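Local coordinates for Old Yellow Enzyme (Pichia, PDB 6AGZ), which probably catalyses the asymmetric reduction of activated carbon–carbon double bonds in enone compounds, using flavin mononucleotide bound in a TIM barrel, at residues 114-119 against 194-199; 129-134 against 158-163; 136-141 against 245-250; 186-191 against 218-223. All coordinates share one frame; numbering follows the deposited sequence.

Contact 1. Residues 114-119 against 194-199; sequences LGRAAD and LDQFIQ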
# COMPACT_ATOMS: atom_id res chain seq x y z
N LEU A 114 -23.61 -4.47 -12.46
CA LEU A 114 -23.38 -3.16 -13.06
C LEU A 114 -23.52 -2.02 -12.05
O LEU A 114 -22.69 -1.11 -12.03
CB LEU A 114 -24.33 -2.95 -14.23
CG LEU A 114 -24.15 -3.92 -15.40
CD1 LEU A 114 -25.01 -3.54 -16.58
CD2 LEU A 114 -22.68 -3.99 -15.80
N GLY A 115 -24.56 -2.05 -11.22
CA GLY A 115 -24.78 -0.93 -10.33
C GLY A 115 -25.21 0.30 -11.10
O GLY A 115 -26.03 0.23 -12.02
N ARG A 116 -24.63 1.45 -10.74
CA ARG A 116 -24.96 2.70 -11.41
C ARG A 116 -24.40 2.79 -12.82
O ARG A 116 -24.57 3.83 -13.47
CB ARG A 116 -24.46 3.89 -10.58
CG ARG A 116 -22.95 4.07 -10.58
CD ARG A 116 -22.55 5.25 -9.70
NE ARG A 116 -21.13 5.56 -9.81
CZ ARG A 116 -20.54 6.58 -9.20
NH1 ARG A 116 -21.25 7.40 -8.44
NH2 ARG A 116 -19.24 6.79 -9.36
N ALA A 117 -23.74 1.75 -13.31
CA ALA A 117 -23.22 1.72 -14.67
C ALA A 117 -24.19 1.11 -15.67
O ALA A 117 -23.88 1.06 -16.87
CB ALA A 117 -21.90 0.94 -14.70
N ALA A 118 -25.35 0.65 -15.22
CA ALA A 118 -26.26 -0.12 -16.06
C ALA A 118 -27.07 0.79 -16.98
O ALA A 118 -27.13 2.02 -16.80
CB ALA A 118 -27.20 -0.96 -15.19
N ASP A 119 -27.69 0.17 -17.97
CA ASP A 119 -28.67 0.82 -18.83
C ASP A 119 -29.96 1.00 -18.04
O ASP A 119 -30.64 -0.01 -17.76
CB ASP A 119 -28.91 -0.02 -20.08
CG ASP A 119 -29.79 0.67 -21.12
OD1 ASP A 119 -30.56 1.59 -20.76
OD2 ASP A 119 -29.73 0.27 -22.30
N LEU A 194 -19.43 -3.46 -7.11
CA LEU A 194 -18.54 -3.71 -5.98
C LEU A 194 -17.47 -2.64 -5.88
O LEU A 194 -17.16 -2.16 -4.78
CB LEU A 194 -17.91 -5.10 -6.10
CG LEU A 194 -18.89 -6.24 -6.39
CD1 LEU A 194 -18.20 -7.55 -6.14
CD2 LEU A 194 -20.15 -6.14 -5.56
N ASP A 195 -16.90 -2.24 -7.02
CA ASP A 195 -15.96 -1.12 -7.02
C ASP A 195 -16.63 0.14 -6.49
O ASP A 195 -16.03 0.89 -5.72
CB ASP A 195 -15.41 -0.90 -8.43
CG ASP A 195 -14.14 -0.08 -8.43
OD1 ASP A 195 -13.34 -0.21 -7.48
OD2 ASP A 195 -13.93 0.70 -9.39
N GLN A 196 -17.89 0.38 -6.90
CA GLN A 196 -18.63 1.52 -6.38
C GLN A 196 -18.71 1.49 -4.86
O GLN A 196 -18.60 2.53 -4.20
CB GLN A 196 -20.03 1.56 -6.98
CG GLN A 196 -20.07 1.74 -8.48
CD GLN A 196 -21.40 1.33 -9.08
OE1 GLN A 196 -22.43 1.39 -8.42
NE2 GLN A 196 -21.37 0.91 -10.34
N PHE A 197 -18.89 0.30 -4.28
CA PHE A 197 -18.85 0.19 -2.82
C PHE A 197 -17.45 0.45 -2.28
O PHE A 197 -17.31 0.97 -1.17
CB PHE A 197 -19.36 -1.18 -2.37
CG PHE A 197 -20.84 -1.23 -2.16
CD1 PHE A 197 -21.70 -1.46 -3.22
CD2 PHE A 197 -21.39 -1.04 -0.90
CE1 PHE A 197 -23.07 -1.50 -3.03
CE2 PHE A 197 -22.75 -1.08 -0.70
CZ PHE A 197 -23.60 -1.31 -1.77
N ILE A 198 -16.42 0.11 -3.05
CA ILE A 198 -15.05 0.33 -2.58
C ILE A 198 -14.66 1.80 -2.67
O ILE A 198 -13.93 2.30 -1.81
CB ILE A 198 -14.08 -0.56 -3.39
CG1 ILE A 198 -14.40 -2.04 -3.17
CG2 ILE A 198 -12.64 -0.27 -3.00
CD1 ILE A 198 -13.60 -2.97 -4.05
N GLN A 199 -15.15 2.52 -3.68
CA GLN A 199 -14.65 3.85 -3.98
C GLN A 199 -15.29 4.91 -3.09
O GLN A 199 -16.51 4.92 -2.89
CB GLN A 199 -14.91 4.19 -5.45
CG GLN A 199 -14.20 3.27 -6.44
CD GLN A 199 -12.69 3.48 -6.45
OE1 GLN A 199 -12.19 4.53 -6.05
NE2 GLN A 199 -11.97 2.47 -6.92
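Gln196 reaches out from helix 193-198 and lays its carboxamide against the backbone of Leu114 and Arg116. Its CG stands beside the backbone N and anti to the carbonyl carbon (chi1 -62°), and the chain then runs extended, which carries the amide clear of its own helix to the turn at 114-117. The two ends of the amide do different work. NE2 of Gln196 donates to Leu114 O at 2.9 Å, a bent bond (132° at the hydrogen) with the acceptor lying somewhat out of the amide plane. OE1 of Gln196 accepts from Arg116 N at 3.2 Å; here the N-H points almost straight at the oxygen but approaches from the flank of the C=O, slightly tilted from its plane. Between Leu114 and Arg116, Gly115 CA passes 3.8 Å from Gln196 OE1, and bare of a side chain it leaves room for the oxygen.

Arg116 completes the contact with its aliphatic part. With CG wedged between the backbone N and carbonyl carbon (chi1 72°), the extended chain passes at a slant across the glutamine: Arg116 CG lies 3.5 Å from Gln196 OE1, and the guanidinium, which bonds weakly to Leu136 O, is moderately inclined to the amide.

The amide thus ties together the loops that follow the third and fourth strands of the barrel. In this buried setting, NE2 shared between Leu114 O and Gly191 O, and OE1 taken by Arg116 N, should fix the amide's rotation, since a flip would face N-H with N-H and oxygen with oxygen.

Contact 2. Residues 129-134 against 158-163; sequences PFLAPS and LEQIEQ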
# COMPACT_ATOMS: atom_id res chain seq x y z
N PRO A 129 -35.15 -1.75 -10.65
CA PRO A 129 -34.63 -0.44 -10.27
C PRO A 129 -33.16 -0.28 -10.67
O PRO A 129 -32.50 -1.20 -11.13
CB PRO A 129 -34.80 -0.42 -8.75
CG PRO A 129 -34.75 -1.86 -8.36
CD PRO A 129 -35.40 -2.61 -9.48
N PHE A 130 -32.67 0.94 -10.46
CA PHE A 130 -31.32 1.35 -10.82
C PHE A 130 -30.56 1.61 -9.52
O PHE A 130 -30.79 2.62 -8.86
CB PHE A 130 -31.38 2.59 -11.71
CG PHE A 130 -30.06 2.99 -12.31
CD1 PHE A 130 -29.20 2.04 -12.84
CD2 PHE A 130 -29.70 4.33 -12.37
CE1 PHE A 130 -27.99 2.43 -13.40
CE2 PHE A 130 -28.50 4.71 -12.92
CZ PHE A 130 -27.65 3.76 -13.44
N LEU A 131 -29.67 0.69 -9.16
CA LEU A 131 -29.13 0.62 -7.81
C LEU A 131 -27.65 0.98 -7.77
O LEU A 131 -26.93 0.86 -8.76
CB LEU A 131 -29.34 -0.78 -7.22
CG LEU A 131 -30.80 -1.26 -7.23
CD1 LEU A 131 -30.92 -2.65 -6.63
CD2 LEU A 131 -31.69 -0.27 -6.50
N ALA A 132 -27.21 1.40 -6.59
CA ALA A 132 -25.84 1.84 -6.34
C ALA A 132 -25.65 1.93 -4.83
O ALA A 132 -26.64 1.95 -4.08
CB ALA A 132 -25.55 3.19 -7.01
N PRO A 133 -24.40 1.98 -4.35
CA PRO A 133 -24.20 2.20 -2.91
C PRO A 133 -24.80 3.50 -2.42
O PRO A 133 -25.43 3.54 -1.35
CB PRO A 133 -22.67 2.18 -2.76
CG PRO A 133 -22.14 2.42 -4.13
CD PRO A 133 -23.12 1.77 -5.05
N SER A 134 -24.63 4.58 -3.17
CA SER A 134 -25.24 5.87 -2.86
C SER A 134 -25.93 6.40 -4.11
O SER A 134 -25.59 6.04 -5.24
CB SER A 134 -24.20 6.87 -2.35
OG SER A 134 -23.58 6.41 -1.16
N LEU A 158 -30.68 -2.37 2.93
CA LEU A 158 -30.06 -3.56 3.51
C LEU A 158 -30.60 -4.83 2.86
O LEU A 158 -29.85 -5.77 2.58
CB LEU A 158 -30.29 -3.59 5.02
CG LEU A 158 -29.25 -2.87 5.89
CD1 LEU A 158 -29.81 -2.59 7.27
CD2 LEU A 158 -27.98 -3.69 5.98
N GLU A 159 -31.91 -4.86 2.59
CA GLU A 159 -32.52 -6.03 1.96
C GLU A 159 -31.96 -6.26 0.57
O GLU A 159 -31.69 -7.40 0.17
CB GLU A 159 -34.04 -5.86 1.91
CG GLU A 159 -34.75 -6.92 1.09
CD GLU A 159 -34.51 -8.33 1.59
OE1 GLU A 159 -34.28 -8.51 2.80
OE2 GLU A 159 -34.54 -9.27 0.76
N GLN A 160 -31.77 -5.18 -0.20
CA GLN A 160 -31.21 -5.33 -1.55
C GLN A 160 -29.77 -5.81 -1.51
O GLN A 160 -29.33 -6.52 -2.42
CB GLN A 160 -31.33 -4.01 -2.31
CG GLN A 160 -32.76 -3.63 -2.66
CD GLN A 160 -32.88 -2.24 -3.24
OE1 GLN A 160 -32.19 -1.31 -2.81
NE2 GLN A 160 -33.75 -2.08 -4.23
N ILE A 161 -29.02 -5.44 -0.47
CA ILE A 161 -27.64 -5.91 -0.34
C ILE A 161 -27.62 -7.39 0.01
O ILE A 161 -26.86 -8.18 -0.58
CB ILE A 161 -26.88 -5.06 0.70
CG1 ILE A 161 -26.75 -3.62 0.21
CG2 ILE A 161 -25.52 -5.67 0.99
CD1 ILE A 161 -26.15 -2.68 1.24
N GLU A 162 -28.45 -7.80 0.97
CA GLU A 162 -28.60 -9.22 1.28
C GLU A 162 -28.96 -10.01 0.03
O GLU A 162 -28.38 -11.07 -0.24
CB GLU A 162 -29.67 -9.40 2.36
CG GLU A 162 -29.27 -8.86 3.72
CD GLU A 162 -28.20 -9.71 4.39
OE1 GLU A 162 -28.41 -10.94 4.51
OE2 GLU A 162 -27.16 -9.15 4.78
N GLN A 163 -29.93 -9.51 -0.74
CA GLN A 163 -30.33 -10.19 -1.97
C GLN A 163 -29.19 -10.24 -2.97
O GLN A 163 -29.06 -11.20 -3.73
CB GLN A 163 -31.55 -9.51 -2.57
CG GLN A 163 -32.19 -10.30 -3.70
CD GLN A 163 -32.67 -11.66 -3.25
OE1 GLN A 163 -33.38 -11.78 -2.25
NE2 GLN A 163 -32.28 -12.70 -3.98
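Leu131 holds both of its methyl groups against the side-chain amide of Gln160, and this is the close-fitting part of the contact. Leu131 CD1 lies over the amide face, 3.9 Å from Gln160 CD, while CD2 lies past the rim between oxygen and nitrogen, on the same side of the plane, with Leu131 CD2 3.6 Å from Gln160 NE2. The glutamine gets there by an extended chain whose CG is anti to the carbonyl carbon (chi1 -69°), so that the flat amide projects from the helix toward the strand.

The other margin is looser. Pro129, just before the strand, brings its ring no nearer than 4.3 Å from CG to Gln160 NE2, and both residues are partly open to solvent. The backbones stay well apart, with 8.9 Å between the CA atoms of Leu131 and Gln160.

Strand 130-132 pairs with strand 153-155 in a small parallel sheet inserted between the third barrel strand and its helix, 158-179. The contact therefore seats this excursion on the first turn of that helix.

OE1 of Gln160 accepts a bond from the backbone N of Thr157, just ahead of the helix. That bond helps to hold the amide in place, and the leucine methyls meet an amide already bonded at its oxygen, mainly by van der Waals contact: the packing probably shields part of one amide face from water without relying on polar pairing between strand and helix.

Contact 3. Residues 136-141 against 245-250; sequences LYFSEE and TFQGSG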
# COMPACT_ATOMS: atom_id res chain seq x y z
N LEU A 136 -25.90 8.44 -6.47
CA LEU A 136 -25.00 9.30 -7.21
C LEU A 136 -24.74 8.69 -8.58
O LEU A 136 -24.66 7.47 -8.73
CB LEU A 136 -23.66 9.48 -6.47
CG LEU A 136 -23.70 10.05 -5.05
CD1 LEU A 136 -22.32 10.00 -4.43
CD2 LEU A 136 -24.23 11.48 -5.06
N TYR A 137 -24.63 9.56 -9.59
CA TYR A 137 -24.30 9.15 -10.94
C TYR A 137 -22.82 9.41 -11.20
O TYR A 137 -22.21 10.28 -10.59
CB TYR A 137 -25.15 9.91 -11.97
CG TYR A 137 -26.64 9.76 -11.76
CD1 TYR A 137 -27.34 8.71 -12.34
CD2 TYR A 137 -27.35 10.68 -11.00
CE1 TYR A 137 -28.70 8.57 -12.15
CE2 TYR A 137 -28.71 10.55 -10.81
CZ TYR A 137 -29.38 9.50 -11.39
OH TYR A 137 -30.74 9.37 -11.20
N PHE A 138 -22.24 8.63 -12.12
CA PHE A 138 -20.84 8.86 -12.47
C PHE A 138 -20.66 9.95 -13.51
O PHE A 138 -19.53 10.38 -13.74
CB PHE A 138 -20.18 7.55 -12.95
CG PHE A 138 -20.74 7.00 -14.24
CD1 PHE A 138 -20.30 7.48 -15.47
CD2 PHE A 138 -21.67 5.97 -14.23
CE1 PHE A 138 -20.80 6.97 -16.65
CE2 PHE A 138 -22.17 5.46 -15.41
CZ PHE A 138 -21.73 5.95 -16.62
N SER A 139 -21.74 10.42 -14.13
CA SER A 139 -21.65 11.49 -15.12
C SER A 139 -23.02 12.14 -15.27
O SER A 139 -24.05 11.54 -14.98
CB SER A 139 -21.16 10.96 -16.47
OG SER A 139 -22.12 10.09 -17.06
N GLU A 140 -23.00 13.40 -15.73
CA GLU A 140 -24.25 14.10 -16.03
C GLU A 140 -24.99 13.43 -17.17
O GLU A 140 -26.23 13.46 -17.21
CB GLU A 140 -23.96 15.56 -16.35
CG GLU A 140 -23.44 16.38 -15.18
CD GLU A 140 -24.52 16.67 -14.15
OE1 GLU A 140 -25.71 16.64 -14.51
OE2 GLU A 140 -24.16 16.92 -12.98
N GLU A 141 -24.26 12.84 -18.12
CA GLU A 141 -24.89 12.09 -19.20
C GLU A 141 -25.73 10.94 -18.66
O GLU A 141 -26.90 10.77 -19.03
CB GLU A 141 -23.81 11.57 -20.16
CG GLU A 141 -24.33 10.79 -21.35
CD GLU A 141 -23.21 10.29 -22.25
OE1 GLU A 141 -22.30 11.08 -22.57
OE2 GLU A 141 -23.24 9.10 -22.62
N THR A 245 -9.84 4.94 -13.23
CA THR A 245 -10.76 6.04 -13.00
C THR A 245 -12.00 5.93 -13.89
O THR A 245 -12.73 6.91 -14.06
CB THR A 245 -10.06 7.38 -13.23
OG1 THR A 245 -9.45 7.39 -14.52
CG2 THR A 245 -9.00 7.61 -12.16
N PHE A 246 -12.23 4.75 -14.46
CA PHE A 246 -13.38 4.54 -15.33
C PHE A 246 -14.68 4.61 -14.54
O PHE A 246 -14.78 4.07 -13.44
CB PHE A 246 -13.25 3.19 -16.04
CG PHE A 246 -14.30 2.94 -17.08
CD1 PHE A 246 -14.40 3.75 -18.20
CD2 PHE A 246 -15.18 1.87 -16.96
CE1 PHE A 246 -15.37 3.51 -19.17
CE2 PHE A 246 -16.14 1.62 -17.92
CZ PHE A 246 -16.23 2.44 -19.03
N GLN A 247 -15.67 5.31 -15.11
CA GLN A 247 -17.01 5.41 -14.53
C GLN A 247 -16.97 6.01 -13.12
O GLN A 247 -17.61 5.51 -12.19
CB GLN A 247 -17.72 4.06 -14.54
CG GLN A 247 -18.18 3.64 -15.93
CD GLN A 247 -18.80 2.25 -15.95
OE1 GLN A 247 -19.70 1.98 -16.74
NE2 GLN A 247 -18.32 1.37 -15.08
N GLY A 248 -16.22 7.09 -12.97
CA GLY A 248 -16.22 7.87 -11.75
C GLY A 248 -15.40 7.31 -10.60
O GLY A 248 -15.43 7.89 -9.51
N SER A 249 -14.67 6.22 -10.81
CA SER A 249 -13.81 5.70 -9.76
C SER A 249 -12.68 6.68 -9.47
O SER A 249 -12.23 7.43 -10.34
CB SER A 249 -13.23 4.34 -10.15
OG SER A 249 -14.24 3.34 -10.13
N GLY A 250 -12.22 6.68 -8.21
CA GLY A 250 -11.33 7.74 -7.77
C GLY A 250 -9.88 7.56 -8.16
O GLY A 250 -9.17 8.55 -8.36
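The backbones of the two segments come closest at Phe138 and Gly248, with 4.8 Å between their CA atoms, at a point where neither chain is helix or strand. The partner loop turns sharply here: Gln247 and Gly248 both have left-handed backbone angles with positive phi, as in a type I' turn, and the turn is closed only by a weak bond from Ser249 N to Phe246 O. Having no side chain, Gly248 lets the phenylalanine settle on the backbone itself. Phe138 CB lies 3.4 Å from Gln247 O and 4.0 Å from Gly248 N.

The fold explains the meeting. Residues 245-250 belong to the loop after the fifth strand of the TIM barrel, and 136-141 to the long excursion after the third; such loops at the C-terminal ends of the strands surround the active-site mouth. Ser139, next along, caps the start of helix 140-148 through its hydroxyl.

Among the side chains, Phe138 has CG between its backbone N and carbonyl carbon (chi1 65°), which turns one ring face to the glutamine. Gln247 CG stands 4.2 Å from the centroid of the Phe138 ring and only 6° off the normal, a CH-pi contact centred on the face. The same CG also lies over the rim of the Phe246 ring, 3.5 Å above its plane, so the methylene meets the faces of two phenylalanines. Beyond it, the amide NE2 makes a weak hydrogen bond to His190 O.

Contact 4. Residues 186-191 against 218-223; sequences VHSAHG and RLLLEV. With FMN (flavin mononucleotide), chain C.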
# COMPACT_ATOMS: atom_id res chain seq x y z
N VAL A 186 -15.06 -12.94 -9.29
CA VAL A 186 -15.87 -11.82 -8.85
C VAL A 186 -15.30 -10.54 -9.46
O VAL A 186 -14.18 -10.14 -9.16
CB VAL A 186 -15.92 -11.73 -7.32
CG1 VAL A 186 -16.59 -10.46 -6.89
CG2 VAL A 186 -16.67 -12.93 -6.76
N HIS A 187 -16.08 -9.91 -10.35
CA HIS A 187 -15.70 -8.65 -10.96
C HIS A 187 -15.91 -7.54 -9.93
O HIS A 187 -17.05 -7.21 -9.59
CB HIS A 187 -16.52 -8.40 -12.22
CG HIS A 187 -16.01 -7.27 -13.07
ND1 HIS A 187 -15.15 -6.31 -12.60
CD2 HIS A 187 -16.25 -6.96 -14.37
CE1 HIS A 187 -14.88 -5.45 -13.56
NE2 HIS A 187 -15.53 -5.82 -14.65
N SER A 188 -14.81 -6.97 -9.44
CA SER A 188 -14.85 -5.90 -8.45
C SER A 188 -14.01 -4.72 -8.92
O SER A 188 -13.34 -4.05 -8.12
CB SER A 188 -14.38 -6.39 -7.09
OG SER A 188 -14.55 -5.39 -6.10
N ALA A 189 -14.02 -4.46 -10.22
CA ALA A 189 -13.17 -3.44 -10.82
C ALA A 189 -13.98 -2.55 -11.76
O ALA A 189 -15.16 -2.80 -12.02
CB ALA A 189 -12.01 -4.09 -11.59
N HIS A 190 -13.33 -1.50 -12.24
CA HIS A 190 -13.81 -0.69 -13.36
C HIS A 190 -15.13 0.01 -13.05
O HIS A 190 -15.98 0.19 -13.92
CB HIS A 190 -13.93 -1.53 -14.63
CG HIS A 190 -12.62 -2.07 -15.12
ND1 HIS A 190 -12.50 -3.30 -15.74
CD2 HIS A 190 -11.37 -1.55 -15.08
CE1 HIS A 190 -11.24 -3.51 -16.06
NE2 HIS A 190 -10.53 -2.46 -15.67
N GLY A 191 -15.30 0.43 -11.80
CA GLY A 191 -16.44 1.27 -11.46
C GLY A 191 -17.79 0.59 -11.49
O GLY A 191 -18.81 1.28 -11.53
N ARG A 218 -16.44 -4.07 2.76
CA ARG A 218 -17.19 -5.10 3.46
C ARG A 218 -18.02 -5.94 2.51
O ARG A 218 -18.04 -7.18 2.61
CB ARG A 218 -18.08 -4.47 4.53
CG ARG A 218 -18.82 -5.49 5.38
CD ARG A 218 -19.52 -4.84 6.55
NE ARG A 218 -18.66 -3.90 7.25
CZ ARG A 218 -17.72 -4.24 8.12
NH1 ARG A 218 -17.51 -5.52 8.40
NH2 ARG A 218 -16.98 -3.31 8.71
N LEU A 219 -18.73 -5.30 1.57
CA LEU A 219 -19.61 -6.05 0.67
C LEU A 219 -18.81 -7.06 -0.15
O LEU A 219 -19.20 -8.22 -0.27
CB LEU A 219 -20.38 -5.09 -0.24
CG LEU A 219 -21.62 -5.67 -0.94
CD1 LEU A 219 -22.61 -4.57 -1.26
CD2 LEU A 219 -21.27 -6.42 -2.21
N LEU A 220 -17.69 -6.61 -0.72
CA LEU A 220 -16.84 -7.52 -1.50
C LEU A 220 -16.42 -8.72 -0.67
O LEU A 220 -16.55 -9.87 -1.10
CB LEU A 220 -15.62 -6.77 -2.03
CG LEU A 220 -14.56 -7.67 -2.67
CD1 LEU A 220 -15.10 -8.34 -3.93
CD2 LEU A 220 -13.29 -6.89 -2.99
N LEU A 221 -15.92 -8.47 0.55
CA LEU A 221 -15.41 -9.57 1.37
C LEU A 221 -16.52 -10.51 1.80
O LEU A 221 -16.30 -11.72 1.91
CB LEU A 221 -14.67 -9.00 2.59
CG LEU A 221 -13.36 -8.28 2.29
CD1 LEU A 221 -12.72 -7.78 3.57
CD2 LEU A 221 -12.40 -9.20 1.54
N GLU A 222 -17.72 -9.98 2.06
CA GLU A 222 -18.84 -10.84 2.43
C GLU A 222 -19.26 -11.72 1.26
O GLU A 222 -19.53 -12.92 1.43
CB GLU A 222 -20.01 -10.00 2.94
CG GLU A 222 -19.74 -9.32 4.27
CD GLU A 222 -20.92 -8.51 4.78
OE1 GLU A 222 -21.83 -8.21 3.98
OE2 GLU A 222 -20.93 -8.18 5.99
N VAL A 223 -19.33 -11.14 0.06
CA VAL A 223 -19.62 -11.93 -1.14
C VAL A 223 -18.57 -13.02 -1.32
O VAL A 223 -18.89 -14.18 -1.59
CB VAL A 223 -19.70 -11.02 -2.38
CG1 VAL A 223 -19.74 -11.85 -3.65
CG2 VAL A 223 -20.92 -10.11 -2.30
N1 FMN C . -12.42 -6.65 -18.15
C2 FMN C . -13.26 -7.24 -17.22
O2 FMN C . -12.87 -7.43 -16.07
N3 FMN C . -14.54 -7.61 -17.58
C4 FMN C . -14.98 -7.39 -18.86
O4 FMN C . -16.12 -7.72 -19.19
C4A FMN C . -14.14 -6.80 -19.80
N5 FMN C . -14.58 -6.59 -21.08
C5A FMN C . -13.75 -6.01 -22.01
C6 FMN C . -14.21 -5.80 -23.31
C7 FMN C . -13.38 -5.21 -24.25
C7M FMN C . -13.87 -4.99 -25.65
C8 FMN C . -12.09 -4.84 -23.91
C8M FMN C . -11.19 -4.20 -24.93
C9 FMN C . -11.63 -5.04 -22.61
C9A FMN C . -12.46 -5.63 -21.66
N10 FMN C . -12.01 -5.84 -20.37
C10 FMN C . -12.85 -6.43 -19.44
C1' FMN C . -10.61 -5.45 -19.98
C2' FMN C . -9.68 -6.60 -20.37
O2' FMN C . -10.05 -7.76 -19.65
C3' FMN C . -8.21 -6.29 -20.15
O3' FMN C . -7.96 -6.09 -18.78
C4' FMN C . -7.78 -5.06 -20.95
O4' FMN C . -8.25 -5.16 -22.27
C5' FMN C . -6.26 -4.90 -20.98
O5' FMN C . -5.68 -6.09 -21.48
P FMN C . -5.01 -6.10 -22.94
O1P FMN C . -4.02 -4.97 -23.04
O2P FMN C . -4.30 -7.42 -23.17
O3P FMN C . -6.09 -5.93 -23.98
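Val186 and Leu220 pack where the fourth strand of the TIM barrel faces helix 218-231, the helix that leads on to the fifth strand. As in barrels of this kind, alternate residues of the strand point outward to the helices and inward to the cofactor.

On the outer side Val186 CG1 and Leu220 CD1 meet at 3.9 Å, the two side chains lying at a slant to each other. Val186 CG2 makes a longer approach to Val223 CG1, at 4.5 Å, nearly one helical turn on. Leu220 has CG anti to its backbone N (chi1 171°), which spreads both methyls over Ser188: Ser188 OG is 3.7 Å from Leu220 CD2 and equally near CD1. This hydroxyl is buried and finds no polar partner in the model, so leucine methyls cover a group that is probably costly to bury.

His187 points the other way, between the two outward residues. One ring face looks at the flavin, with FMN O2 3.4 Å from His187 NE2, and the Trp112 ring meets it with its plane almost parallel. Ala189 N donates to His187 ND1 at 3.2 Å, close to the imidazole plane, which helps to fix the ring's rotation.

His190, further along the loop, presents its edge instead of its face. Both histidines line the flavin pocket, and in related enzymes residues placed like them bind the substrate oxygen. His190 CE1 lies 4.0 Å from N1 of FMN, which sits near the plane of the imidazole.

In the fold
Contacts 1 and 4 are buried, contact 2 is partly so, and contact 3 lies at the surface, and their chemistry follows: an amide bonded to backbone in contact 1, aliphatic packing between strand and helix in contact 4, methyls on an amide face in contact 2, a ring on a glutamine methylene in contact 3. Contacts 1, 2 and 3 share the excursion after the third strand, where Phe130 packs on the backbone of 114-119 and on Tyr137. Helix 193-198 joins the others: Asp195 bonds to Ser249 of contact 3, and Leu194 packs on Val186 of contact 4. Only contact 4 touches the flavin directly.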